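Long-range contacts in 3-ketosteroid-delta4-5alpha-dehydrogenase (Rhodococcus jostii, PDB 4AT2), which probably uses its bound FAD to introduce the C4-C5 double bond into 3-ketosteroids with a saturated A ring, a step in steroid breakdown: residues A[93-101]-A[144-152]; A[86-94]-A[103-112]. One frame throughout, in Å; residues are numbered along the deposited sequence.

Contact 1. Residues A[93-101]-A[144-152]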
loop_
_atom_site.group_PDB
_atom_site.type_symbol
_atom_site.label_atom_id
_atom_site.label_comp_id
_atom_site.label_asym_id
_atom_site.label_seq_id
_atom_site.Cartn_x
_atom_site.Cartn_y
_atom_site.Cartn_z
ATOM N N THR A 93 -30.613 9.416 -9.108
ATOM C CA THR A 93 -31.588 8.384 -8.728
ATOM C C THR A 93 -32.926 9.044 -8.386
ATOM O O THR A 93 -32.960 10.235 -8.068
ATOM C CB THR A 93 -31.124 7.572 -7.507
ATOM O OG1 THR A 93 -31.084 8.422 -6.357
ATOM C CG2 THR A 93 -29.731 6.980 -7.745
ATOM N N PRO A 94 -34.029 8.270 -8.427
ATOM C CA PRO A 94 -35.297 8.842 -7.971
ATOM C C PRO A 94 -35.226 9.366 -6.529
ATOM O O PRO A 94 -35.921 10.322 -6.192
ATOM C CB PRO A 94 -36.257 7.660 -8.074
ATOM C CG PRO A 94 -35.722 6.884 -9.239
ATOM C CD PRO A 94 -34.226 6.950 -9.058
ATOM N N LEU A 95 -34.399 8.745 -5.691
ATOM C CA LEU A 95 -34.245 9.210 -4.307
ATOM C C LEU A 95 -33.556 10.581 -4.255
ATOM O O LEU A 95 -34.024 11.501 -3.558
ATOM C CB LEU A 95 -33.466 8.190 -3.478
ATOM C CG LEU A 95 -33.867 8.042 -2.007
ATOM C CD1 LEU A 95 -32.837 7.188 -1.288
ATOM C CD2 LEU A 95 -34.060 9.335 -1.243
ATOM N N GLN A 96 -32.446 10.724 -4.984
ATOM C CA GLN A 96 -31.769 12.020 -5.067
ATOM C C GLN A 96 -32.742 13.101 -5.555
ATOM O O GLN A 96 -32.814 14.171 -4.968
ATOM C CB GLN A 96 -30.547 11.971 -5.990
ATOM C CG GLN A 96 -29.368 11.189 -5.415
ATOM C CD GLN A 96 -28.226 11.087 -6.411
ATOM O OE1 GLN A 96 -28.439 10.726 -7.555
ATOM N NE2 GLN A 96 -27.016 11.402 -5.972
ATOM N N LYS A 97 -33.499 12.795 -6.606
ATOM C CA LYS A 97 -34.432 13.774 -7.186
ATOM C C LYS A 97 -35.521 14.160 -6.177
ATOM O O LYS A 97 -35.846 15.351 -6.019
ATOM C CB LYS A 97 -35.046 13.232 -8.489
ATOM C CG LYS A 97 -34.032 13.162 -9.624
ATOM C CD LYS A 97 -34.635 12.603 -10.908
ATOM C CE LYS A 97 -33.589 12.539 -12.013
ATOM N NZ LYS A 97 -33.214 13.870 -12.579
ATOM N N ALA A 98 -36.062 13.163 -5.476
ATOM C CA ALA A 98 -37.116 13.416 -4.476
ATOM C C ALA A 98 -36.639 14.323 -3.339
ATOM O O ALA A 98 -37.428 15.095 -2.764
ATOM C CB ALA A 98 -37.638 12.097 -3.919
ATOM N N CYS A 99 -35.349 14.231 -3.033
ATOM C CA CYS A 99 -34.714 15.035 -1.983
ATOM C C CYS A 99 -34.110 16.334 -2.518
ATOM O O CYS A 99 -33.575 17.134 -1.759
ATOM C CB CYS A 99 -33.652 14.202 -1.245
ATOM S SG CYS A 99 -34.353 12.783 -0.352
ATOM N N GLY A 100 -34.193 16.534 -3.830
ATOM C CA GLY A 100 -33.763 17.787 -4.437
ATOM C C GLY A 100 -32.266 17.936 -4.608
ATOM O O GLY A 100 -31.726 19.025 -4.432
ATOM N N PHE A 101 -31.586 16.844 -4.968
ATOM C CA PHE A 101 -30.139 16.905 -5.207
ATOM C C PHE A 101 -29.839 16.508 -6.631
ATOM O O PHE A 101 -30.110 15.361 -7.026
ATOM C CB PHE A 101 -29.367 15.980 -4.232
ATOM C CG PHE A 101 -29.423 16.435 -2.796
ATOM C CD1 PHE A 101 -28.499 17.359 -2.303
ATOM C CD2 PHE A 101 -30.410 15.955 -1.945
ATOM C CE1 PHE A 101 -28.545 17.782 -0.976
ATOM C CE2 PHE A 101 -30.467 16.374 -0.617
ATOM C CZ PHE A 101 -29.540 17.291 -0.138
ATOM N N VAL A 144 -36.334 -3.752 -2.160
ATOM C CA VAL A 144 -35.562 -2.978 -1.188
ATOM C C VAL A 144 -36.245 -1.623 -1.025
ATOM O O VAL A 144 -36.377 -0.889 -2.009
ATOM C CB VAL A 144 -34.097 -2.757 -1.642
ATOM C CG1 VAL A 144 -33.320 -1.960 -0.592
ATOM C CG2 VAL A 144 -33.405 -4.095 -1.896
ATOM N N PRO A 145 -36.682 -1.284 0.209
ATOM C CA PRO A 145 -37.404 -0.030 0.407
ATOM C C PRO A 145 -36.474 1.137 0.764
ATOM O O PRO A 145 -35.484 0.945 1.468
ATOM C CB PRO A 145 -38.313 -0.360 1.599
ATOM C CG PRO A 145 -37.501 -1.313 2.424
ATOM C CD PRO A 145 -36.588 -2.059 1.464
ATOM N N PHE A 146 -36.781 2.327 0.264
ATOM C CA PHE A 146 -36.028 3.529 0.630
ATOM C C PHE A 146 -37.002 4.643 0.983
ATOM O O PHE A 146 -37.969 4.896 0.250
ATOM C CB PHE A 146 -35.111 4.016 -0.502
ATOM C CG PHE A 146 -34.042 3.037 -0.904
ATOM C CD1 PHE A 146 -34.292 2.087 -1.891
ATOM C CD2 PHE A 146 -32.771 3.093 -0.337
ATOM C CE1 PHE A 146 -33.305 1.188 -2.286
ATOM C CE2 PHE A 146 -31.779 2.199 -0.732
ATOM C CZ PHE A 146 -32.045 1.246 -1.711
ATOM N N LYS A 147 -36.751 5.309 2.104
ATOM C CA LYS A 147 -37.547 6.470 2.467
ATOM C C LYS A 147 -37.025 7.676 1.704
ATOM O O LYS A 147 -35.820 7.933 1.701
ATOM C CB LYS A 147 -37.463 6.735 3.961
ATOM C CG LYS A 147 -38.460 7.779 4.424
ATOM C CD LYS A 147 -38.392 7.918 5.927
ATOM C CE LYS A 147 -39.272 9.061 6.405
ATOM N NZ LYS A 147 -39.364 9.013 7.890
ATOM N N GLU A 148 -37.923 8.421 1.064
ATOM C CA GLU A 148 -37.508 9.556 0.240
ATOM C C GLU A 148 -37.308 10.795 1.124
ATOM O O GLU A 148 -38.073 11.758 1.075
ATOM C CB GLU A 148 -38.475 9.761 -0.950
ATOM C CG GLU A 148 -38.469 8.546 -1.880
ATOM C CD GLU A 148 -39.130 8.761 -3.241
ATOM O OE1 GLU A 148 -40.194 9.410 -3.299
ATOM O OE2 GLU A 148 -38.576 8.245 -4.252
ATOM N N SER A 149 -36.277 10.728 1.966
ATOM C CA SER A 149 -35.919 11.814 2.874
ATOM C C SER A 149 -34.415 11.787 3.105
ATOM O O SER A 149 -33.770 10.720 3.028
ATOM C CB SER A 149 -36.655 11.687 4.205
ATOM O OG SER A 149 -36.390 10.430 4.783
ATOM N N PHE A 150 -33.877 12.967 3.391
ATOM C CA PHE A 150 -32.442 13.193 3.491
ATOM C C PHE A 150 -32.070 13.576 4.920
ATOM O O PHE A 150 -32.740 14.403 5.540
ATOM C CB PHE A 150 -32.050 14.314 2.506
ATOM C CG PHE A 150 -30.663 14.873 2.703
ATOM C CD1 PHE A 150 -29.542 14.183 2.245
ATOM C CD2 PHE A 150 -30.482 16.123 3.296
ATOM C CE1 PHE A 150 -28.268 14.709 2.406
ATOM C CE2 PHE A 150 -29.204 16.657 3.445
ATOM C CZ PHE A 150 -28.097 15.947 3.004
ATOM N N TRP A 151 -31.016 12.952 5.443
ATOM C CA TRP A 151 -30.457 13.354 6.733
ATOM C C TRP A 151 -29.238 14.189 6.485
ATOM O O TRP A 151 -28.306 13.735 5.830
ATOM C CB TRP A 151 -30.072 12.133 7.564
ATOM C CG TRP A 151 -29.518 12.544 8.906
ATOM C CD1 TRP A 151 -28.208 12.428 9.360
ATOM C CD2 TRP A 151 -30.246 13.215 9.994
ATOM N NE1 TRP A 151 -28.084 12.940 10.628
ATOM C CE2 TRP A 151 -29.269 13.430 11.067
ATOM C CE3 TRP A 151 -31.567 13.616 10.189
ATOM C CZ2 TRP A 151 -29.616 14.035 12.274
ATOM C CZ3 TRP A 151 -31.907 14.215 11.411
ATOM C CH2 TRP A 151 -30.953 14.424 12.422
ATOM N N GLY A 152 -29.228 15.408 7.026
ATOM C CA GLY A 152 -28.199 16.388 6.684
ATOM C C GLY A 152 -27.153 16.727 7.735
ATOM O O GLY A 152 -26.319 17.598 7.499
#
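Leu95 and Glu148 mark the nearest backbone approach, CA to CA 5.6 Å, where the short helix 94-98 lies against an irregular run of chain at 144-152. Phe101 and Phe150 form an edge-to-face pair. Their centroids are 4.5 Å apart and the planes meet at 52°. The Phe101 edge points down on one Phe150 face, with CZ above the ring centre. Phe150 has CG anti to its backbone N (chi1 167°), which turns this face to the Phe101 edge. Cys99 turns its sulfur onto the opposing backbone: Cys99 SG is 3.6 Å from Ser149 C. The two methyls of Leu95 touch the chain in different places. Its CD1 meets Phe146 CB at 4.0 Å, while CD2 sits 3.7 Å from Lys147 O. Glu148 is the centre of an inverse gamma turn. Its side chain, extended past CG, lies along Ala98, and Glu148 CD is 3.7 Å from Ala98 CB.

Residues of the same segment close both helix ends. Thr93 and Gln96 form a capping box, with Gln96 N bonded to Thr93 OG1. Gly100, at positive phi, ends the helix in a Schellman motif. Two polar groups of the facing chain have partners elsewhere: Lys147 NZ pairs with Asp161 and Ser149 OG with Asp162. Leu164 of strand 164-165 also packs on Leu95, Cys99 and Phe101. The two segments are therefore joined by apolar and aromatic contacts, with sulfur and methyl groups laid on peptide atoms and Glu148 packing through its carbons, while Lys147 and Ser149 bond outside the contact.

Contact 2. Residues A[86-94]-A[103-112]; sequences FIYLGGGTP and DSPENMKTFM. With FAD (flavin-adenine dinucleotide), chain D.
Asp103 takes a hydrogen bond from Gly91 N on OD2, where the Gly90-Gly92 loop of the FAD-binding domain meets the N-capped start of helix 105-115. Ser104 is the N-cap, its OG accepting from Asn107 N. The Gly91-Asp103 bond is 2.9 Å long and nearly straight, 177° at the hydrogen. It arrives from above the carboxylate plane, 60° out of it. The three glycines let the chain run very close to the helix start: Gly91 CA is 3.4 Å from Ser104 C. Gly90 CA is 3.6 Å from Asp103 OD2. Met108 packs beside this bond, its SD 3.6 Å from Gly90 C. The chain of Met108 is extended throughout, which carries CE on to the Tyr88 ring.

Tyr88 lies among three helix side chains. Met112 makes a Met-aromatic contact, with SD 5.1 Å from the ring centroid and obliquely placed. Phe111 CE2 is 3.0 Å from Tyr88 OH, approaching obliquely. A chi1 of -162° sets the Tyr88 ring beside its own carbonyl carbon and points it at the helix. The Tyr88 hydroxyl is hydrogen-bonded to Glu170 and Arg184.

In the next shell, Arg184 also forms a salt bridge with Asp103 OD2. Asn107 ND2 binds the other carboxylate oxygen, OD1, so both oxygens of this buried group are held. This would probably stabilise its negative charge.

At the far end of the 86-94 segment, the chain reaches the flavin. Phe86 pairs with the isoalloxazine through its backbone: Phe86 N donates to FAD O4 at 2.9 Å, and FAD N3 donates to Phe86 O at 3.0 Å.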
loop_
_atom_site.group_PDB
_atom_site.type_symbol
_atom_site.label_atom_id
_atom_site.label_comp_id
_atom_site.label_asym_id
_atom_site.label_seq_id
_atom_site.Cartn_x
_atom_site.Cartn_y
_atom_site.Cartn_z
ATOM N N PHE A 86 -25.605 1.508 4.006
ATOM C CA PHE A 86 -25.293 2.461 2.932
ATOM C C PHE A 86 -25.022 1.704 1.643
ATOM O O PHE A 86 -24.322 0.685 1.639
ATOM C CB PHE A 86 -24.032 3.267 3.242
ATOM C CG PHE A 86 -24.230 4.376 4.223
ATOM C CD1 PHE A 86 -24.671 5.624 3.806
ATOM C CD2 PHE A 86 -23.900 4.190 5.558
ATOM C CE1 PHE A 86 -24.822 6.666 4.717
ATOM C CE2 PHE A 86 -24.046 5.226 6.475
ATOM C CZ PHE A 86 -24.511 6.463 6.050
ATOM N N ILE A 87 -25.557 2.228 0.546
ATOM C CA ILE A 87 -25.277 1.723 -0.792
ATOM C C ILE A 87 -24.928 2.967 -1.611
ATOM O O ILE A 87 -25.741 3.890 -1.701
ATOM C CB ILE A 87 -26.504 1.007 -1.408
ATOM C CG1 ILE A 87 -27.153 0.040 -0.404
ATOM C CG2 ILE A 87 -26.089 0.272 -2.684
ATOM C CD1 ILE A 87 -28.461 -0.565 -0.889
ATOM N N TYR A 88 -23.704 3.007 -2.142
ATOM C CA TYR A 88 -23.182 4.191 -2.812
ATOM C C TYR A 88 -23.725 4.300 -4.237
ATOM O O TYR A 88 -23.239 3.644 -5.147
ATOM C CB TYR A 88 -21.637 4.202 -2.795
ATOM C CG TYR A 88 -21.098 5.583 -3.065
ATOM C CD1 TYR A 88 -20.900 6.481 -2.014
ATOM C CD2 TYR A 88 -20.847 6.012 -4.376
ATOM C CE1 TYR A 88 -20.445 7.765 -2.256
ATOM C CE2 TYR A 88 -20.383 7.301 -4.630
ATOM C CZ TYR A 88 -20.199 8.170 -3.568
ATOM O OH TYR A 88 -19.773 9.450 -3.801
ATOM N N LEU A 89 -24.745 5.133 -4.422
ATOM C CA LEU A 89 -25.440 5.229 -5.706
ATOM C C LEU A 89 -25.670 6.682 -6.069
ATOM O O LEU A 89 -25.751 7.530 -5.189
ATOM C CB LEU A 89 -26.782 4.497 -5.632
ATOM C CG LEU A 89 -26.728 3.020 -5.221
ATOM C CD1 LEU A 89 -28.134 2.523 -4.976
ATOM C CD2 LEU A 89 -26.033 2.172 -6.288
ATOM N N GLY A 90 -25.781 6.975 -7.362
ATOM C CA GLY A 90 -25.966 8.360 -7.773
ATOM C C GLY A 90 -26.193 8.485 -9.255
ATOM O O GLY A 90 -26.620 7.524 -9.914
ATOM N N GLY A 91 -25.919 9.686 -9.761
ATOM C CA GLY A 91 -26.128 10.015 -11.165
ATOM C C GLY A 91 -27.539 10.465 -11.485
ATOM O O GLY A 91 -27.913 10.566 -12.660
ATOM N N GLY A 92 -28.326 10.715 -10.439
ATOM C CA GLY A 92 -29.722 11.135 -10.594
ATOM C C GLY A 92 -30.751 10.069 -10.258
ATOM O O GLY A 92 -31.670 9.832 -11.032
ATOM N N THR A 93 -30.613 9.416 -9.108
ATOM C CA THR A 93 -31.588 8.384 -8.728
ATOM C C THR A 93 -32.926 9.044 -8.386
ATOM O O THR A 93 -32.960 10.235 -8.068
ATOM C CB THR A 93 -31.124 7.572 -7.507
ATOM O OG1 THR A 93 -31.084 8.422 -6.357
ATOM C CG2 THR A 93 -29.731 6.980 -7.745
ATOM N N PRO A 94 -34.029 8.270 -8.427
ATOM C CA PRO A 94 -35.297 8.842 -7.971
ATOM C C PRO A 94 -35.226 9.366 -6.529
ATOM O O PRO A 94 -35.921 10.322 -6.192
ATOM C CB PRO A 94 -36.257 7.660 -8.074
ATOM C CG PRO A 94 -35.722 6.884 -9.239
ATOM C CD PRO A 94 -34.226 6.950 -9.058
ATOM N N ASP A 103 -27.403 15.432 -9.725
ATOM C CA ASP A 103 -26.229 14.584 -9.898
ATOM C C ASP A 103 -26.278 13.983 -11.294
ATOM O O ASP A 103 -27.331 13.977 -11.946
ATOM C CB ASP A 103 -26.204 13.457 -8.843
ATOM C CG ASP A 103 -24.819 12.867 -8.628
ATOM O OD1 ASP A 103 -23.798 13.501 -9.015
ATOM O OD2 ASP A 103 -24.755 11.753 -8.046
ATOM N N SER A 104 -25.126 13.505 -11.751
ATOM C CA SER A 104 -25.001 12.885 -13.065
ATOM C C SER A 104 -23.911 11.829 -12.985
ATOM O O SER A 104 -23.059 11.892 -12.092
ATOM C CB SER A 104 -24.606 13.928 -14.115
ATOM O OG SER A 104 -23.301 14.419 -13.861
ATOM N N PRO A 105 -23.923 10.865 -13.914
ATOM C CA PRO A 105 -22.837 9.890 -13.942
ATOM C C PRO A 105 -21.459 10.529 -14.077
ATOM O O PRO A 105 -20.511 10.041 -13.455
ATOM C CB PRO A 105 -23.178 9.016 -15.144
ATOM C CG PRO A 105 -24.674 9.065 -15.188
ATOM C CD PRO A 105 -25.005 10.495 -14.850
ATOM N N GLU A 106 -21.344 11.613 -14.849
ATOM C CA GLU A 106 -20.045 12.271 -14.992
ATOM C C GLU A 106 -19.585 12.915 -13.689
ATOM O O GLU A 106 -18.405 12.832 -13.334
ATOM C CB GLU A 106 -20.036 13.300 -16.133
ATOM C CG GLU A 106 -18.635 13.823 -16.478
ATOM C CD GLU A 106 -17.580 12.723 -16.645
ATOM O OE1 GLU A 106 -17.796 11.749 -17.416
ATOM O OE2 GLU A 106 -16.523 12.824 -15.977
ATOM N N ASN A 107 -20.516 13.557 -12.987
ATOM C CA ASN A 107 -20.195 14.191 -11.711
ATOM C C ASN A 107 -19.808 13.147 -10.657
ATOM O O ASN A 107 -18.835 13.314 -9.914
ATOM C CB ASN A 107 -21.373 15.035 -11.235
ATOM C CG ASN A 107 -21.013 15.899 -10.051
ATOM O OD1 ASN A 107 -20.031 16.653 -10.093
ATOM N ND2 ASN A 107 -21.788 15.781 -8.976
ATOM N N MET A 108 -20.570 12.060 -10.620
ATOM C CA MET A 108 -20.274 10.955 -9.723
ATOM C C MET A 108 -18.888 10.371 -10.010
ATOM O O MET A 108 -18.116 10.121 -9.081
ATOM C CB MET A 108 -21.357 9.892 -9.858
ATOM C CG MET A 108 -21.256 8.770 -8.854
ATOM S SD MET A 108 -22.681 7.703 -9.106
ATOM C CE MET A 108 -22.192 6.306 -8.105
ATOM N N LYS A 109 -18.582 10.165 -11.289
ATOM C CA LYS A 109 -17.284 9.607 -11.689
ATOM C C LYS A 109 -16.138 10.538 -11.261
ATOM O O LYS A 109 -15.121 10.087 -10.727
ATOM C CB LYS A 109 -17.240 9.352 -13.212
ATOM C CG LYS A 109 -15.858 8.917 -13.705
ATOM C CD LYS A 109 -15.757 8.839 -15.224
ATOM C CE LYS A 109 -14.294 8.753 -15.652
ATOM N NZ LYS A 109 -14.153 8.332 -17.076
ATOM N N THR A 110 -16.319 11.841 -11.472
ATOM C CA THR A 110 -15.293 12.824 -11.125
ATOM C C THR A 110 -14.993 12.760 -9.636
ATOM O O THR A 110 -13.824 12.732 -9.223
ATOM C CB THR A 110 -15.719 14.235 -11.561
ATOM O OG1 THR A 110 -15.874 14.240 -12.989
ATOM C CG2 THR A 110 -14.652 15.281 -11.167
ATOM N N PHE A 111 -16.049 12.693 -8.834
ATOM C CA PHE A 111 -15.855 12.557 -7.399
ATOM C C PHE A 111 -15.118 11.261 -7.049
ATOM O O PHE A 111 -14.154 11.271 -6.265
ATOM C CB PHE A 111 -17.175 12.609 -6.611
ATOM C CG PHE A 111 -16.988 12.245 -5.169
ATOM C CD1 PHE A 111 -16.467 13.177 -4.268
ATOM C CD2 PHE A 111 -17.236 10.948 -4.727
ATOM C CE1 PHE A 111 -16.242 12.836 -2.942
ATOM C CE2 PHE A 111 -17.009 10.600 -3.406
ATOM C CZ PHE A 111 -16.517 11.545 -2.513
ATOM N N MET A 112 -15.593 10.146 -7.593
ATOM C CA MET A 112 -15.060 8.841 -7.192
ATOM C C MET A 112 -13.590 8.676 -7.584
ATOM O O MET A 112 -12.803 8.145 -6.808
ATOM C CB MET A 112 -15.902 7.696 -7.761
ATOM C CG MET A 112 -17.282 7.602 -7.113
ATOM S SD MET A 112 -18.295 6.284 -7.810
ATOM C CE MET A 112 -17.628 4.835 -6.982
HETATM P PA FAD D . -20.356 -10.933 3.004
HETATM O O1A FAD D . -21.597 -10.130 2.982
HETATM O O2A FAD D . -19.629 -11.080 4.274
HETATM O O5B FAD D . -20.704 -12.390 2.439
HETATM C C5B FAD D . -19.685 -13.383 2.287
HETATM C C4B FAD D . -20.276 -14.752 2.666
HETATM O O4B FAD D . -19.251 -15.712 2.329
HETATM C C3B FAD D . -20.485 -14.835 4.183
HETATM O O3B FAD D . -21.840 -15.272 4.454
HETATM C C2B FAD D . -19.440 -15.858 4.643
HETATM O O2B FAD D . -19.941 -16.635 5.763
HETATM C C1B FAD D . -19.267 -16.717 3.392
HETATM N N9A FAD D . -17.974 -17.432 3.326
HETATM C C8A FAD D . -16.774 -17.047 3.779
HETATM N N7A FAD D . -15.894 -18.003 3.489
HETATM C C5A FAD D . -16.540 -18.989 2.837
HETATM C C6A FAD D . -16.160 -20.182 2.315
HETATM N N6A FAD D . -14.882 -20.550 2.404
HETATM N N1A FAD D . -17.036 -21.000 1.707
HETATM C C2A FAD D . -18.368 -20.631 1.589
HETATM N N3A FAD D . -18.750 -19.408 2.131
HETATM C C4A FAD D . -17.825 -18.622 2.742
HETATM N N1 FAD D . -20.200 -1.347 3.594
HETATM C C2 FAD D . -21.071 -0.547 2.878
HETATM O O2 FAD D . -20.914 -0.426 1.670
HETATM N N3 FAD D . -22.123 0.113 3.530
HETATM C C4 FAD D . -22.275 -0.001 4.912
HETATM O O4 FAD D . -23.203 0.606 5.454
HETATM C C4X FAD D . -21.389 -0.806 5.638
HETATM N N5 FAD D . -21.493 -0.921 6.984
HETATM C C5X FAD D . -20.497 -1.506 7.679
HETATM C C6 FAD D . -20.461 -1.410 9.073
HETATM C C7 FAD D . -19.443 -2.027 9.805
HETATM C C7M FAD D . -19.457 -1.897 11.209
HETATM C C8 FAD D . -18.432 -2.745 9.132
HETATM C C8M FAD D . -17.380 -3.397 9.807
HETATM C C9 FAD D . -18.479 -2.849 7.740
HETATM C C9A FAD D . -19.494 -2.213 7.008
HETATM N N10 FAD D . -19.526 -2.280 5.655
HETATM C C10 FAD D . -20.357 -1.476 4.978
HETATM C "C1'" FAD D . -18.730 -3.268 4.881
HETATM C "C2'" FAD D . -19.655 -4.366 4.335
HETATM O "O2'" FAD D . -20.394 -4.864 5.452
HETATM C "C3'" FAD D . -18.846 -5.507 3.697
HETATM O "O3'" FAD D . -17.662 -5.026 3.038
HETATM C "C4'" FAD D . -19.728 -6.267 2.693
HETATM O "O4'" FAD D . -20.897 -6.731 3.385
HETATM C "C5'" FAD D . -18.974 -7.465 2.110
HETATM O "O5'" FAD D . -19.812 -8.089 1.118
HETATM P P FAD D . -19.444 -9.556 0.559
HETATM O O1P FAD D . -18.108 -9.553 -0.045
HETATM O O2P FAD D . -20.626 -10.042 -0.228
HETATM O O3P FAD D . -19.233 -10.392 1.943
#

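Contact 2 joins neighbouring parts of the chain, while contact 1 brings in the distant segment 144-152. They share Thr93 and Pro94. Strand 87-88, helix 94-98 and helix 105-115 follow one another, and the contact centres lie 13 Å apart. Contact 2 is buried and reaches the flavin. Contact 1 is a surface contact. Both have aromatic and apolar packing, but contact 2 adds the bond from Gly91 N to the Asp103 carboxylate. Gln96, the second residue of the capping box, links them, since its NE2 lies 3.1 Å from Asp103 OD2, a probable hydrogen bond. Its OE1 also accepts from Gly92 N. Gln96 thus touches both the Gly90-Gly92 loop and the carboxylate of contact 2.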